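Long-range contacts in tRNA (guanine(26)-N(2))-dimethyltransferase (Pyrococcus horikoshii, PDB 2DUL), which probably transfers two methyl groups from S-adenosyl-L-methionine to the exocyclic nitrogen of a single guanine in a number of tRNAs: residues Leu46-Ile50 with Pro70-Val74; Tyr322-Ile327 with Ala366-Ile372; Ile341-Leu345 with Phe371-Ile375. One frame throughout, in Å; residues are numbered along the deposited sequence.

Interaction 1 of 3, residues Leu46-Ile50 with Pro70-Val74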
loop_
_atom_site.group_PDB
_atom_site.type_symbol
_atom_site.label_atom_id
_atom_site.label_comp_id
_atom_site.label_asym_id
_atom_site.label_seq_id
_atom_site.Cartn_x
_atom_site.Cartn_y
_atom_site.Cartn_z
ATOM N N LEU A 46 11.261 1.336 10.630
ATOM C CA LEU A 46 11.456 -0.110 10.727
ATOM C C LEU A 46 12.897 -0.575 10.550
ATOM O O LEU A 46 13.268 -1.641 11.042
ATOM C CB LEU A 46 10.534 -0.823 9.734
ATOM C CG LEU A 46 9.122 -1.093 10.275
ATOM C CD1 LEU A 46 8.612 0.103 11.061
ATOM C CD2 LEU A 46 8.187 -1.423 9.124
ATOM N N ASN A 47 13.700 0.210 9.841
ATOM C CA ASN A 47 15.120 -0.101 9.653
ATOM C C ASN A 47 15.490 -1.453 9.030
ATOM O O ASN A 47 16.410 -2.121 9.507
ATOM C CB ASN A 47 15.843 0.013 11.001
ATOM C CG ASN A 47 15.554 1.319 11.717
ATOM O OD1 ASN A 47 15.667 1.399 12.940
ATOM N ND2 ASN A 47 15.195 2.352 10.961
ATOM N N PRO A 48 14.798 -1.876 7.957
ATOM C CA PRO A 48 15.176 -3.172 7.372
ATOM C C PRO A 48 16.592 -3.103 6.783
ATOM O O PRO A 48 16.950 -2.123 6.126
ATOM C CB PRO A 48 14.098 -3.399 6.314
ATOM C CG PRO A 48 13.770 -1.998 5.872
ATOM C CD PRO A 48 13.716 -1.239 7.185
ATOM N N LYS A 49 17.392 -4.138 7.020
ATOM C CA LYS A 49 18.775 -4.168 6.540
ATOM C C LYS A 49 18.964 -4.526 5.062
ATOM O O LYS A 49 19.671 -3.822 4.333
ATOM C CB LYS A 49 19.598 -5.129 7.406
ATOM C CG LYS A 49 21.058 -5.263 6.997
ATOM C CD LYS A 49 21.877 -6.000 8.059
ATOM C CE LYS A 49 21.449 -7.452 8.221
ATOM N NZ LYS A 49 21.773 -8.256 7.013
ATOM N N ILE A 50 18.346 -5.623 4.631
ATOM C CA ILE A 50 18.454 -6.084 3.248
ATOM C C ILE A 50 17.131 -5.814 2.532
ATOM O O ILE A 50 16.099 -6.383 2.886
ATOM C CB ILE A 50 18.762 -7.589 3.208
ATOM C CG1 ILE A 50 19.936 -7.899 4.140
ATOM C CG2 ILE A 50 19.100 -8.022 1.791
ATOM C CD1 ILE A 50 20.234 -9.383 4.278
ATOM N N PRO A 70 18.280 3.458 6.568
ATOM C CA PRO A 70 19.304 2.626 7.210
ATOM C C PRO A 70 19.595 1.316 6.471
ATOM O O PRO A 70 20.363 0.483 6.958
ATOM C CB PRO A 70 18.719 2.373 8.605
ATOM C CG PRO A 70 17.824 3.558 8.828
ATOM C CD PRO A 70 17.151 3.682 7.486
ATOM N N ALA A 71 18.980 1.126 5.306
ATOM C CA ALA A 71 19.207 -0.098 4.538
ATOM C C ALA A 71 20.705 -0.258 4.286
ATOM O O ALA A 71 21.384 0.703 3.928
ATOM C CB ALA A 71 18.443 -0.041 3.206
ATOM N N GLU A 72 21.219 -1.470 4.481
ATOM C CA GLU A 72 22.641 -1.751 4.291
ATOM C C GLU A 72 22.954 -2.405 2.949
ATOM O O GLU A 72 24.013 -2.173 2.364
ATOM C CB GLU A 72 23.141 -2.649 5.426
ATOM C CG GLU A 72 23.280 -1.922 6.755
ATOM C CD GLU A 72 23.539 -2.855 7.927
ATOM O OE1 GLU A 72 24.321 -3.817 7.770
ATOM O OE2 GLU A 72 22.968 -2.617 9.012
ATOM N N GLU A 73 22.033 -3.233 2.471
ATOM C CA GLU A 73 22.204 -3.924 1.201
ATOM C C GLU A 73 20.943 -3.669 0.389
ATOM O O GLU A 73 19.841 -4.041 0.803
ATOM C CB GLU A 73 22.386 -5.427 1.432
ATOM C CG GLU A 73 22.805 -6.197 0.190
ATOM C CD GLU A 73 23.042 -7.674 0.466
ATOM O OE1 GLU A 73 23.956 -8.006 1.255
ATOM O OE2 GLU A 73 22.313 -8.505 -0.108
ATOM N N VAL A 74 21.107 -3.021 -0.760
ATOM C CA VAL A 74 19.971 -2.686 -1.609
ATOM C C VAL A 74 20.072 -3.332 -2.979
ATOM O O VAL A 74 21.063 -3.153 -3.687
ATOM C CB VAL A 74 19.857 -1.153 -1.800
ATOM C CG1 VAL A 74 18.590 -0.815 -2.587
ATOM C CG2 VAL A 74 19.860 -0.457 -0.439
#
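The carbonyl of K49 is the tight centre of this contact, because two successive amides of the other segment close on the same oxygen. E72 N reaches K49 O at 2.8 Å, in the carbonyl plane and on a lone pair. E73 N, 3.1 Å from K49 O, is tilted out of that plane but gives a nearly straight bond, 171° at the hydrogen. CA-H...O contacts flank this double grip: A71 CA meets P48 O at 3.4 Å, and I50 CA meets E73 O at 3.5 Å. I50 and E73 form a parallel bridge, with their side chains side by side on the same face and I50 CG2 3.8 Å from E73 OE2. That carboxylate oxygen is itself bonded to Y131 and W75.

The solvent side is looser. With CG anti to the backbone N (chi1 179°), K49 runs out across E72, its CD 3.3 Å from E72 OE1. The chain then bends at its last two torsions, leaving K49 NZ 5.2 Å from E72 OE1, too far for a salt bridge. N47, just past the end of helix 33-46, lays ND2 against CG of P70 while that amide nitrogen is bonded to L43 O of the helix.

The contact thus starts the pairing of parallel strands 50-53 and 73-78, joined through helix 60-68 in a beta-alpha-beta crossover of the Rossmann-like methyltransferase sheet. Strand 132-137 flanks the I50 side and strand 113-118 the E72 side.

Interaction 2 of 3, residues Tyr322-Ile327 with Ala366-Ile372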
loop_
_atom_site.group_PDB
_atom_site.type_symbol
_atom_site.label_atom_id
_atom_site.label_comp_id
_atom_site.label_asym_id
_atom_site.label_seq_id
_atom_site.Cartn_x
_atom_site.Cartn_y
_atom_site.Cartn_z
ATOM N N TYR A 322 -19.270 6.284 5.992
ATOM C CA TYR A 322 -20.507 6.760 5.392
ATOM C C TYR A 322 -20.191 7.998 4.564
ATOM O O TYR A 322 -19.616 8.958 5.068
ATOM C CB TYR A 322 -21.538 7.095 6.479
ATOM C CG TYR A 322 -21.921 5.903 7.336
ATOM C CD1 TYR A 322 -22.465 4.755 6.761
ATOM C CD2 TYR A 322 -21.704 5.908 8.714
ATOM C CE1 TYR A 322 -22.782 3.638 7.538
ATOM C CE2 TYR A 322 -22.019 4.795 9.498
ATOM C CZ TYR A 322 -22.554 3.666 8.903
ATOM O OH TYR A 322 -22.855 2.557 9.669
ATOM N N ASP A 323 -20.551 7.959 3.286
ATOM C CA ASP A 323 -20.304 9.084 2.390
ATOM C C ASP A 323 -21.549 9.970 2.405
ATOM O O ASP A 323 -22.588 9.597 1.871
ATOM C CB ASP A 323 -20.023 8.571 0.980
ATOM C CG ASP A 323 -19.531 9.665 0.049
ATOM O OD1 ASP A 323 -20.333 10.561 -0.300
ATOM O OD2 ASP A 323 -18.335 9.630 -0.320
ATOM N N THR A 324 -21.436 11.136 3.033
ATOM C CA THR A 324 -22.558 12.063 3.149
ATOM C C THR A 324 -23.202 12.410 1.809
ATOM O O THR A 324 -24.424 12.498 1.702
ATOM C CB THR A 324 -22.126 13.373 3.840
ATOM O OG1 THR A 324 -21.495 13.069 5.092
ATOM C CG2 THR A 324 -23.339 14.250 4.106
ATOM N N HIS A 325 -22.380 12.606 0.788
ATOM C CA HIS A 325 -22.900 12.949 -0.527
ATOM C C HIS A 325 -23.670 11.788 -1.158
ATOM O O HIS A 325 -24.840 11.929 -1.513
ATOM C CB HIS A 325 -21.756 13.384 -1.444
ATOM C CG HIS A 325 -22.214 13.865 -2.784
ATOM N ND1 HIS A 325 -22.601 13.009 -3.792
ATOM C CD2 HIS A 325 -22.391 15.118 -3.266
ATOM C CE1 HIS A 325 -22.997 13.713 -4.837
ATOM N NE2 HIS A 325 -22.880 14.996 -4.545
ATOM N N ALA A 326 -23.018 10.637 -1.283
ATOM C CA ALA A 326 -23.651 9.465 -1.882
ATOM C C ALA A 326 -24.921 9.037 -1.145
ATOM O O ALA A 326 -25.924 8.703 -1.773
ATOM C CB ALA A 326 -22.658 8.303 -1.937
ATOM N N ILE A 327 -24.877 9.042 0.185
ATOM C CA ILE A 327 -26.041 8.646 0.968
ATOM C C ILE A 327 -27.184 9.624 0.731
ATOM O O ILE A 327 -28.348 9.228 0.671
ATOM C CB ILE A 327 -25.711 8.569 2.475
ATOM C CG1 ILE A 327 -24.744 7.405 2.726
ATOM C CG2 ILE A 327 -26.989 8.380 3.285
ATOM C CD1 ILE A 327 -24.348 7.208 4.184
ATOM N N ALA A 366 -20.615 5.465 15.206
ATOM C CA ALA A 366 -22.071 5.572 15.244
ATOM C C ALA A 366 -22.807 4.612 14.318
ATOM O O ALA A 366 -22.331 4.291 13.233
ATOM C CB ALA A 366 -22.493 7.005 14.926
ATOM N N PRO A 367 -23.982 4.129 14.751
ATOM C CA PRO A 367 -24.780 3.208 13.936
ATOM C C PRO A 367 -25.296 3.992 12.730
ATOM O O PRO A 367 -25.439 5.212 12.798
ATOM C CB PRO A 367 -25.919 2.805 14.874
ATOM C CG PRO A 367 -25.322 2.979 16.247
ATOM C CD PRO A 367 -24.554 4.262 16.103
ATOM N N TYR A 368 -25.568 3.296 11.637
ATOM C CA TYR A 368 -26.080 3.930 10.426
ATOM C C TYR A 368 -27.275 4.855 10.688
ATOM O O TYR A 368 -27.310 5.989 10.211
ATOM C CB TYR A 368 -26.491 2.856 9.417
ATOM C CG TYR A 368 -27.201 3.407 8.197
ATOM C CD1 TYR A 368 -26.489 4.007 7.158
ATOM C CD2 TYR A 368 -28.591 3.339 8.093
ATOM C CE1 TYR A 368 -27.148 4.530 6.035
ATOM C CE2 TYR A 368 -29.261 3.856 6.983
ATOM C CZ TYR A 368 -28.538 4.449 5.961
ATOM O OH TYR A 368 -29.209 4.970 4.878
ATOM N N GLU A 369 -28.259 4.371 11.438
ATOM C CA GLU A 369 -29.445 5.172 11.719
ATOM C C GLU A 369 -29.131 6.455 12.472
ATOM O O GLU A 369 -29.770 7.482 12.244
ATOM C CB GLU A 369 -30.475 4.356 12.498
ATOM C CG GLU A 369 -31.030 3.155 11.744
ATOM C CD GLU A 369 -31.659 3.516 10.400
ATOM O OE1 GLU A 369 -32.165 4.650 10.240
ATOM O OE2 GLU A 369 -31.665 2.645 9.506
ATOM N N VAL A 370 -28.156 6.406 13.372
ATOM C CA VAL A 370 -27.782 7.605 14.114
ATOM C C VAL A 370 -27.111 8.584 13.151
ATOM O O VAL A 370 -27.319 9.790 13.237
ATOM C CB VAL A 370 -26.809 7.283 15.262
ATOM C CG1 VAL A 370 -26.240 8.573 15.841
ATOM C CG2 VAL A 370 -27.537 6.501 16.347
ATOM N N PHE A 371 -26.304 8.057 12.235
ATOM C CA PHE A 371 -25.624 8.904 11.259
ATOM C C PHE A 371 -26.648 9.644 10.399
ATOM O O PHE A 371 -26.543 10.851 10.199
ATOM C CB PHE A 371 -24.719 8.063 10.349
ATOM C CG PHE A 371 -23.915 8.880 9.372
ATOM C CD1 PHE A 371 -22.753 9.530 9.779
ATOM C CD2 PHE A 371 -24.328 9.009 8.046
ATOM C CE1 PHE A 371 -22.008 10.299 8.882
ATOM C CE2 PHE A 371 -23.592 9.777 7.135
ATOM C CZ PHE A 371 -22.430 10.422 7.553
ATOM N N ILE A 372 -27.635 8.906 9.898
ATOM C CA ILE A 372 -28.675 9.477 9.045
ATOM C C ILE A 372 -29.456 10.577 9.752
ATOM O O ILE A 372 -29.728 11.635 9.174
ATOM C CB ILE A 372 -29.666 8.389 8.567
ATOM C CG1 ILE A 372 -28.923 7.338 7.742
ATOM C CG2 ILE A 372 -30.784 9.019 7.744
ATOM C CD1 ILE A 372 -28.143 7.905 6.580
#
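The rings of Y322, Y368 and F371 form an aromatic cluster in which each is met differently. Y368 turns its edge toward the face of Y322 in an offset edge-to-face pair, with planes at 63° and Y368 CD1 3.7 Å from Y322 CE1. F371 lies on the same side of the Y322 plane, but obliquely. One of its faces is covered by the Y322 methylene: CB stands 3.6 Å from the F371 ring centroid and only 19° off the normal, a CH-pi contact. At the edge of the Y322 ring, A366 O lies in plane, 3.8 Å from CE2. The edge of F371 is met by T324 OG1, a buried hydroxyl oxygen without a polar partner in the model, 3.7 Å from CZ. I372 CG1, from the same helix as Y368, covers one face of the Y368 ring.

F371 has CG anti to its backbone N (chi1 -176°), which carries the ring across to Y322 while the two side chains slide past each other in opposite directions. I327 extends the apolar layer on two branches, CD1 4.0 Å from F371 CE2 and CG2 3.5 Å from I372 CD1. On the far side of its strand, D323 caps helix 324-331: its OD1 accepts from A326 N at 2.9 Å. The hydroxyl of Y368 is bonded to the carbonyl of T256.

Strand 322-323 and the start of helix 324-331 are thereby packed on the N-terminal part of helix 368-375. In this C-terminal unit strand 322-323 is an outer strand of a small three-stranded antiparallel sheet, pairing with strand 361-364, whose I362 touches F371. Helix 338-347 adds I341 and L345 against the same ring.

Interaction 3 of 3, residues Ile341-Leu345 with Phe371-Ile375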
loop_
_atom_site.group_PDB
_atom_site.type_symbol
_atom_site.label_atom_id
_atom_site.label_comp_id
_atom_site.label_asym_id
_atom_site.label_seq_id
_atom_site.Cartn_x
_atom_site.Cartn_y
_atom_site.Cartn_z
ATOM N N ILE A 341 -21.302 17.653 10.621
ATOM C CA ILE A 341 -21.702 16.304 10.992
ATOM C C ILE A 341 -20.717 15.684 11.975
ATOM O O ILE A 341 -21.121 15.062 12.959
ATOM C CB ILE A 341 -21.820 15.410 9.742
ATOM C CG1 ILE A 341 -22.889 15.982 8.806
ATOM C CG2 ILE A 341 -22.184 13.990 10.145
ATOM C CD1 ILE A 341 -22.913 15.351 7.426
ATOM N N ILE A 342 -19.427 15.849 11.709
ATOM C CA ILE A 342 -18.412 15.299 12.595
ATOM C C ILE A 342 -18.554 15.918 13.981
ATOM O O ILE A 342 -18.512 15.212 14.993
ATOM C CB ILE A 342 -16.983 15.561 12.055
ATOM C CG1 ILE A 342 -16.759 14.753 10.772
ATOM C CG2 ILE A 342 -15.945 15.177 13.113
ATOM C CD1 ILE A 342 -15.393 14.948 10.146
ATOM N N SER A 343 -18.724 17.236 14.028
ATOM C CA SER A 343 -18.880 17.928 15.306
ATOM C C SER A 343 -20.107 17.409 16.048
ATOM O O SER A 343 -20.052 17.147 17.252
ATOM C CB SER A 343 -19.010 19.440 15.091
ATOM O OG SER A 343 -17.809 19.981 14.570
ATOM N N ALA A 344 -21.208 17.253 15.321
ATOM C CA ALA A 344 -22.447 16.762 15.913
ATOM C C ALA A 344 -22.292 15.345 16.466
ATOM O O ALA A 344 -22.782 15.040 17.552
ATOM C CB ALA A 344 -23.566 16.801 14.878
ATOM N N LEU A 345 -21.613 14.478 15.718
ATOM C CA LEU A 345 -21.407 13.100 16.158
ATOM C C LEU A 345 -20.571 13.044 17.435
ATOM O O LEU A 345 -20.883 12.298 18.363
ATOM C CB LEU A 345 -20.726 12.290 15.053
ATOM C CG LEU A 345 -21.635 11.925 13.870
ATOM C CD1 LEU A 345 -20.810 11.329 12.736
ATOM C CD2 LEU A 345 -22.703 10.940 14.339
ATOM N N PHE A 371 -26.304 8.057 12.235
ATOM C CA PHE A 371 -25.624 8.904 11.259
ATOM C C PHE A 371 -26.648 9.644 10.399
ATOM O O PHE A 371 -26.543 10.851 10.199
ATOM C CB PHE A 371 -24.719 8.063 10.349
ATOM C CG PHE A 371 -23.915 8.880 9.372
ATOM C CD1 PHE A 371 -22.753 9.530 9.779
ATOM C CD2 PHE A 371 -24.328 9.009 8.046
ATOM C CE1 PHE A 371 -22.008 10.299 8.882
ATOM C CE2 PHE A 371 -23.592 9.777 7.135
ATOM C CZ PHE A 371 -22.430 10.422 7.553
ATOM N N ILE A 372 -27.635 8.906 9.898
ATOM C CA ILE A 372 -28.675 9.477 9.045
ATOM C C ILE A 372 -29.456 10.577 9.752
ATOM O O ILE A 372 -29.728 11.635 9.174
ATOM C CB ILE A 372 -29.666 8.389 8.567
ATOM C CG1 ILE A 372 -28.923 7.338 7.742
ATOM C CG2 ILE A 372 -30.784 9.019 7.744
ATOM C CD1 ILE A 372 -28.143 7.905 6.580
ATOM N N GLU A 373 -29.823 10.328 11.003
ATOM C CA GLU A 373 -30.568 11.318 11.763
ATOM C C GLU A 373 -29.706 12.558 11.957
ATOM O O GLU A 373 -30.214 13.674 12.006
ATOM C CB GLU A 373 -30.985 10.747 13.123
ATOM C CG GLU A 373 -31.870 11.690 13.936
ATOM C CD GLU A 373 -32.438 11.035 15.187
ATOM O OE1 GLU A 373 -31.650 10.698 16.097
ATOM O OE2 GLU A 373 -33.676 10.856 15.256
ATOM N N THR A 374 -28.395 12.360 12.050
ATOM C CA THR A 374 -27.471 13.472 12.244
ATOM C C THR A 374 -27.188 14.279 10.974
ATOM O O THR A 374 -26.987 15.488 11.044
ATOM C CB THR A 374 -26.126 12.979 12.800
ATOM O OG1 THR A 374 -26.346 12.259 14.019
ATOM C CG2 THR A 374 -25.198 14.158 13.065
ATOM N N ILE A 375 -27.160 13.622 9.818
ATOM C CA ILE A 375 -26.873 14.347 8.578
ATOM C C ILE A 375 -28.093 15.057 8.001
ATOM O O ILE A 375 -27.948 16.000 7.221
ATOM C CB ILE A 375 -26.286 13.421 7.483
ATOM C CG1 ILE A 375 -27.324 12.382 7.052
ATOM C CG2 ILE A 375 -25.021 12.750 7.994
ATOM C CD1 ILE A 375 -26.813 11.418 5.989
#
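Helices 338-347 and 368-375 cross here within a small C-terminal unit. The order of helices and strands from helix 302-314 to the hairpin 352-364 resembles that of a winged helix, and helix 368-375 packs on it as an addition. The short segments are inclined at 124°, with axes 10.0 Å apart at closest approach.

The backbones come nearest at I341 and I375, whose side chains also meet. I341 CD1 comes within 3.4 Å of I375 CG2, tighter than usual for two carbons, and I341 CG2 lies 3.9 Å from F371 CE1. I375 has CG1 set between its backbone N and carbonyl carbon (chi1 65°), which directs CG2 over the F371 face opposite the one taken by Y322, while the end of its longer branch leads away from helix 338-347. One turn on from I341, A344 CB sits 3.6 Å from T374 CG2. L345 completes the row with both methyls: L345 CD1 lies at the edge of the F371 ring, 4.0 Å from F371 CD1, and L345 CD2 is 3.9 Å from T374 OG1.

No hydrogen bond joins the two segments. T374 divides its side chain instead, giving its methyl to A344 while OG1 bonds to V370 O, one turn back in its own helix, and to Q348 NE2. The segments therefore meet by shape and apolar burial, and the one hydroxyl at the interface has its polar needs met from outside the pair.

Interactions 2 and 3 lie in one buried apolar region, their centres about 8 Å apart. Both use helix 368-375, and F371 serves both, its ring lying between the packing of helix 324-331 and that of helix 338-347. These two helices also touch directly, T324 CG2 against I341 CD1 at 3.5 Å. Aromatic rings dominate interaction 2, aliphatic branches interaction 3, and neither has a hydrogen bond between its segments. Interaction 1 stands on the opposite side of the chain's centre, about 44 and 46 Å from their centres. Partly buried, at the start of paired strands, it relies on backbone bonds, with the charged side chains of K49 and E72 toward solvent.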